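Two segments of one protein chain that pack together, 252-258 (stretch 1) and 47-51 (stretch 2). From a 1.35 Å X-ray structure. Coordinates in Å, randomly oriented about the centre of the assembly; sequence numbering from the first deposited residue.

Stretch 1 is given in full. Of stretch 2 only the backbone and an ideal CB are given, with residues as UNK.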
ATOM      1  N   ILE A 252     -10.939  -8.017  -0.210  1.00  8.08           N
ATOM      2  CA  ILE A 252     -11.675  -8.050   1.060  1.00  9.39           C
ATOM      3  C   ILE A 252     -12.066  -6.655   1.502  1.00 10.47           C
ATOM      4  O   ILE A 252     -13.201  -6.435   1.909  1.00  9.46           O
ATOM      5  CB  ILE A 252     -10.834  -8.763   2.118  1.00  8.26           C
ATOM      6  CG1 ILE A 252     -10.775 -10.259   1.798  1.00  8.66           C
ATOM      7  CG2 ILE A 252     -11.415  -8.560   3.533  1.00  9.91           C
ATOM      8  CD1 ILE A 252      -9.689 -11.053   2.548  1.00  9.93           C
ATOM      9  N   PHE A 253     -11.116  -5.727   1.446  1.00  8.33           N
ATOM     10  CA  PHE A 253     -11.343  -4.323   1.822  1.00  9.22           C
ATOM     11  C   PHE A 253     -10.683  -3.472   0.751  1.00  8.42           C
ATOM     12  O   PHE A 253      -9.550  -3.739   0.366  1.00  8.36           O
ATOM     13  CB  PHE A 253     -10.829  -4.013   3.240  1.00  8.78           C
ATOM     14  CG  PHE A 253     -11.233  -2.647   3.741  1.00  9.42           C
ATOM     15  CD1 PHE A 253     -12.548  -2.361   4.028  1.00 11.06           C
ATOM     16  CD2 PHE A 253     -10.296  -1.647   3.926  1.00 10.66           C
ATOM     17  CE1 PHE A 253     -12.929  -1.083   4.411  1.00 12.30           C
ATOM     18  CE2 PHE A 253     -10.692  -0.371   4.343  1.00 10.70           C
ATOM     19  CZ  PHE A 253     -11.993  -0.097   4.571  1.00 11.35           C
ATOM     20  N   TYR A 254     -11.353  -2.426   0.305  1.00  8.54           N
ATOM     21  CA  TYR A 254     -10.888  -1.614  -0.811  1.00  8.63           C
ATOM     22  C   TYR A 254     -11.507  -0.249  -0.774  1.00  8.42           C
ATOM     23  O   TYR A 254     -12.504  -0.002  -0.045  1.00  8.73           O
ATOM     24  CB  TYR A 254     -11.242  -2.318  -2.135  1.00  9.61           C
ATOM     25  CG  TYR A 254     -12.670  -2.771  -2.231  1.00  8.81           C
ATOM     26  CD1 TYR A 254     -13.689  -1.857  -2.536  1.00  9.32           C
ATOM     27  CD2 TYR A 254     -13.019  -4.105  -2.013  1.00 10.07           C
ATOM     28  CE1 TYR A 254     -15.033  -2.303  -2.620  1.00 10.27           C
ATOM     29  CE2 TYR A 254     -14.316  -4.531  -2.108  1.00 10.41           C
ATOM     30  CZ  TYR A 254     -15.312  -3.644  -2.415  1.00  9.90           C
ATOM     31  OH  TYR A 254     -16.634  -4.090  -2.490  1.00 11.43           O
ATOM     32  N   ILE A 255     -10.948   0.661  -1.573  1.00  8.73           N
ATOM     33  CA  ILE A 255     -11.512   1.986  -1.791  1.00  7.93           C
ATOM     34  C   ILE A 255     -12.024   2.054  -3.223  1.00  8.99           C
ATOM     35  O   ILE A 255     -11.253   1.848  -4.169  1.00  9.60           O
ATOM     36  CB  ILE A 255     -10.482   3.109  -1.565  1.00  8.42           C
ATOM     37  CG1 ILE A 255      -9.682   2.950  -0.268  1.00  9.94           C
ATOM     38  CG2 ILE A 255     -11.217   4.434  -1.620  1.00 10.17           C
ATOM     39  CD1 ILE A 255     -10.545   2.834   1.023  1.00  9.87           C
ATOM     40  N   GLN A 256     -13.329   2.294  -3.378  1.00  8.88           N
ATOM     41  CA  GLN A 256     -13.936   2.443  -4.671  1.00  8.96           C
ATOM     42  C   GLN A 256     -14.141   3.929  -4.949  1.00 10.22           C
ATOM     43  O   GLN A 256     -14.727   4.624  -4.127  1.00 11.96           O
ATOM     44  CB  GLN A 256     -15.279   1.713  -4.743  1.00 11.12           C
ATOM     45  CG  GLN A 256     -16.000   1.931  -6.047  1.00 11.75           C
ATOM     46  CD  GLN A 256     -17.231   1.111  -6.141  1.00 14.31           C
ATOM     47  OE1 GLN A 256     -18.215   1.367  -5.419  1.00 20.12           O
ATOM     48  NE2 GLN A 256     -17.230   0.166  -7.039  1.00 12.48           N
ATOM     49  N   TYR A 257     -13.700   4.395  -6.111  1.00  8.50           N
ATOM     50  CA  TYR A 257     -13.882   5.752  -6.594  1.00  9.02           C
ATOM     51  C   TYR A 257     -14.881   5.723  -7.739  1.00  8.95           C
ATOM     52  O   TYR A 257     -14.723   4.962  -8.677  1.00  9.15           O
ATOM     53  CB  TYR A 257     -12.546   6.301  -7.053  1.00  9.02           C
ATOM     54  CG  TYR A 257     -11.487   6.383  -5.992  1.00  8.46           C
ATOM     55  CD1 TYR A 257     -10.633   5.336  -5.746  1.00  8.88           C
ATOM     56  CD2 TYR A 257     -11.297   7.556  -5.270  1.00  9.71           C
ATOM     57  CE1 TYR A 257      -9.655   5.412  -4.775  1.00  8.81           C
ATOM     58  CE2 TYR A 257     -10.333   7.653  -4.294  1.00 10.07           C
ATOM     59  CZ  TYR A 257      -9.523   6.587  -4.057  1.00 10.21           C
ATOM     60  OH  TYR A 257      -8.532   6.704  -3.111  1.00 10.45           O
ATOM     61  N   LEU A 258     -15.900   6.567  -7.649  1.00 10.15           N
ATOM     62  CA  LEU A 258     -16.951   6.718  -8.657  1.00  9.48           C
ATOM     63  C   LEU A 258     -16.836   8.106  -9.215  1.00  9.53           C
ATOM     64  O   LEU A 258     -16.864   9.106  -8.476  1.00 10.70           O
ATOM     65  CB  LEU A 258     -18.328   6.489  -8.060  1.00 11.41           C
ATOM     66  CG  LEU A 258     -18.607   5.111  -7.464  1.00 14.65           C
ATOM     67  CD1 LEU A 258     -20.037   5.100  -6.940  1.00 17.03           C
ATOM     68  CD2 LEU A 258     -18.423   3.972  -8.448  1.00 17.28           C
ATOM     69  N   UNK A  47      -4.647   7.268   5.053  1.00  9.53           N
ATOM     70  CA  UNK A  47      -3.776   6.132   4.860  1.00  8.41           C
ATOM     71  C   UNK A  47      -4.156   5.329   3.619  1.00  8.80           C
ATOM     72  O   UNK A  47      -3.315   4.585   3.101  1.00 10.55           O
ATOM     73  CB  UNK A  47      -3.807   5.235   6.099  1.00  8.41           C
ATOM     74  N   UNK A  48      -5.396   5.443   3.144  1.00  8.57           N
ATOM     75  CA  UNK A  48      -5.865   4.664   2.004  1.00  8.49           C
ATOM     76  C   UNK A  48      -6.060   5.480   0.740  1.00  9.27           C
ATOM     77  O   UNK A  48      -6.515   4.938  -0.249  1.00  9.09           O
ATOM     78  CB  UNK A  48      -7.183   3.975   2.363  1.00  8.49           C
ATOM     79  N   UNK A  49      -5.747   6.774   0.766  1.00  8.89           N
ATOM     80  CA  UNK A  49      -5.857   7.595  -0.440  1.00  8.17           C
ATOM     81  C   UNK A  49      -4.726   7.233  -1.402  1.00  8.43           C
ATOM     82  O   UNK A  49      -3.780   6.511  -1.041  1.00  9.13           O
ATOM     83  CB  UNK A  49      -5.817   9.085  -0.094  1.00  8.17           C
ATOM     84  N   UNK A  50      -4.789   7.687  -2.637  1.00  8.87           N
ATOM     85  CA  UNK A  50      -3.749   7.220  -3.573  1.00  8.32           C
ATOM     86  C   UNK A  50      -2.367   7.707  -3.159  1.00  9.50           C
ATOM     87  O   UNK A  50      -1.390   6.979  -3.308  1.00  8.80           O
ATOM     88  CB  UNK A  50      -4.057   7.694  -4.995  1.00  8.32           C
ATOM     89  N   UNK A  51      -2.254   8.939  -2.692  1.00  9.53           N
ATOM     90  CA  UNK A  51      -0.967   9.438  -2.225  1.00  9.08           C
ATOM     91  C   UNK A  51      -0.639   8.877  -0.843  1.00  8.77           C
ATOM     92  O   UNK A  51       0.544   8.661  -0.515  1.00 10.28           O
ATOM     93  CB  UNK A  51      -0.968  10.968  -2.191  1.00  9.08           C
TER

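Stretch 1 presents alternate side chains to its partner: Phe253, Ile255 and Tyr257 project toward stretch 2, whereas Tyr254 points away. The surface on offer is therefore an aromatic ring, an aliphatic branch and a phenol hydroxyl, in that order, with no charge among them.

At position 47 the ideal CB has nothing of stretch 1 within 5.5 Å, and the backbone angles (-58/-22) exclude little. This contact sets no preference, and almost any side chain would suit. The residue is Trp47, which takes no part in the contact; its NE1 is hydrogen-bonded elsewhere in the structure.

Position 48 is where the two backbones come closest in register, its CA lying 7.3 Å from the CA of Ile255. Its CA-to-CB bond points toward stretch 1, and the ideal CB is already 3.8 Å from CG1 of Ile255. Beyond that first contact, the ring of Phe253 stands at a distance that a short side chain would not span. The neighbourhood is apolar and gives a charged group no partner, so leucine, methionine, phenylalanine or tryptophan would all be reasonable, the longer ones having the better chance of touching both neighbours. The deposited residue is Trp48. Its CB lies 3.7 Å from CG1 of Ile255, and chi1 at -57° (m), with chi2 at -37°, carries the six-membered ring to Phe253, where CH2 lies 3.6 Å from CE2 of Phe253. The pair is edge-to-face, the edge of Phe253 directed at the face of Trp48, with centroids 5.0 Å apart and planes inclined at 70°. Trp48 has 78 Å² covered by stretch 1, the largest share of any residue here. Its NE1 finds a hydrogen bond elsewhere in the structure.

At position 49 the CA-to-CB bond points away, and the ideal CB is 4.7 Å from OH of Tyr257. What approaches stretch 1 is the backbone, its CA 3.9 Å from that same OH, so stretch 1 asks little of the side chain and a small one would suffice. The phi/psi pair of -73/168, just ahead of helical angles at 50, suits an N-cap, for which serine, threonine, aspartate or asparagine are the usual choices. It is Ser49, whose side chain caps a backbone N just past the stretch.

Position 50 has helical angles (-65/-40) and a CB directed sideways, 5.0 Å from OH of Tyr257; many side chains could pass beside the hydroxyl. The backbone is again the nearer part, but N is 3.9 Å from OH of Tyr257, too far for a direct hydrogen bond. The residue is Tyr50, whose side chain, with chi1 at 74° (p), comes no nearer to stretch 1 than 4.9 Å, from its CB to OH of Tyr257; its own OH is hydrogen-bonded elsewhere in the structure. One water accepts from N of Tyr50 at 2.8 Å and lies 2.8 Å from OH of Tyr257; another donates to O of Trp48 at 2.7 Å and sits 2.6 Å from OH of Tyr257. The phenol is thus joined to the opposing backbone through water, with no direct hydrogen bond between the stretches.

Position 51 is out of reach and unconstrained by stretch 1. It is His51, with NE2 hydrogen-bonded elsewhere.

Stretch 2, residues 47-51: WWSYH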
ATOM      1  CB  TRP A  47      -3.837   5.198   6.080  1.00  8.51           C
ATOM      2  CG  TRP A  47      -3.398   5.894   7.341  1.00  8.71           C
ATOM      3  CD1 TRP A  47      -4.198   6.379   8.332  1.00  9.03           C
ATOM      4  CD2 TRP A  47      -2.057   6.256   7.697  1.00  8.44           C
ATOM      5  NE1 TRP A  47      -3.426   7.005   9.300  1.00  9.14           N
ATOM      6  CE2 TRP A  47      -2.112   6.920   8.930  1.00  8.62           C
ATOM      7  CE3 TRP A  47      -0.805   6.000   7.128  1.00  8.78           C
ATOM      8  CZ2 TRP A  47      -0.971   7.373   9.573  1.00  8.94           C
ATOM      9  CZ3 TRP A  47       0.333   6.434   7.802  1.00  9.35           C
ATOM     10  CH2 TRP A  47       0.229   7.126   8.986  1.00 10.30           C
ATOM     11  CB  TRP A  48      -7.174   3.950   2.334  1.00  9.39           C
ATOM     12  CG  TRP A  48      -7.054   3.053   3.532  1.00  8.22           C
ATOM     13  CD1 TRP A  48      -5.981   2.296   3.879  1.00  8.49           C
ATOM     14  CD2 TRP A  48      -8.053   2.804   4.544  1.00  9.83           C
ATOM     15  NE1 TRP A  48      -6.246   1.598   5.023  1.00  8.28           N
ATOM     16  CE2 TRP A  48      -7.501   1.904   5.461  1.00  9.57           C
ATOM     17  CE3 TRP A  48      -9.331   3.279   4.766  1.00  9.12           C
ATOM     18  CZ2 TRP A  48      -8.185   1.467   6.574  1.00 10.09           C
ATOM     19  CZ3 TRP A  48     -10.016   2.848   5.872  1.00  8.54           C
ATOM     20  CH2 TRP A  48      -9.444   1.973   6.779  1.00 10.32           C
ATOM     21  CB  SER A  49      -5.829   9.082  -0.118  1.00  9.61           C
ATOM     22  OG  SER A  49      -4.520   9.554   0.194  1.00 10.21           O
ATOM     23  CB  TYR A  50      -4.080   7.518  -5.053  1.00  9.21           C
ATOM     24  CG  TYR A  50      -3.968   8.923  -5.566  1.00  9.84           C
ATOM     25  CD1 TYR A  50      -2.728   9.465  -5.840  1.00  9.20           C
ATOM     26  CD2 TYR A  50      -5.072   9.710  -5.819  1.00  9.01           C
ATOM     27  CE1 TYR A  50      -2.603  10.716  -6.355  1.00  8.97           C
ATOM     28  CE2 TYR A  50      -4.926  10.990  -6.331  1.00  8.77           C
ATOM     29  CZ  TYR A  50      -3.716  11.473  -6.601  1.00  8.31           C
ATOM     30  OH  TYR A  50      -3.639  12.760  -7.113  1.00  9.06           O
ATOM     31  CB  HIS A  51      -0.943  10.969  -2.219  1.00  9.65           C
ATOM     32  CG  HIS A  51       0.426  11.590  -2.160  1.00  8.24           C
ATOM     33  ND1 HIS A  51       1.440  11.167  -1.333  1.00  9.52           N
ATOM     34  CD2 HIS A  51       0.894  12.676  -2.798  1.00  9.14           C
ATOM     35  CE1 HIS A  51       2.493  11.960  -1.492  1.00  8.89           C
ATOM     36  NE2 HIS A  51       2.185  12.890  -2.379  1.00  9.86           N
TER
HETATM   37  O   HOH W   1      -6.694   4.847  -2.951  1.00  9.00           O
HETATM   38  O   HOH W   2      -7.170   9.112  -3.246  1.00  9.81           O
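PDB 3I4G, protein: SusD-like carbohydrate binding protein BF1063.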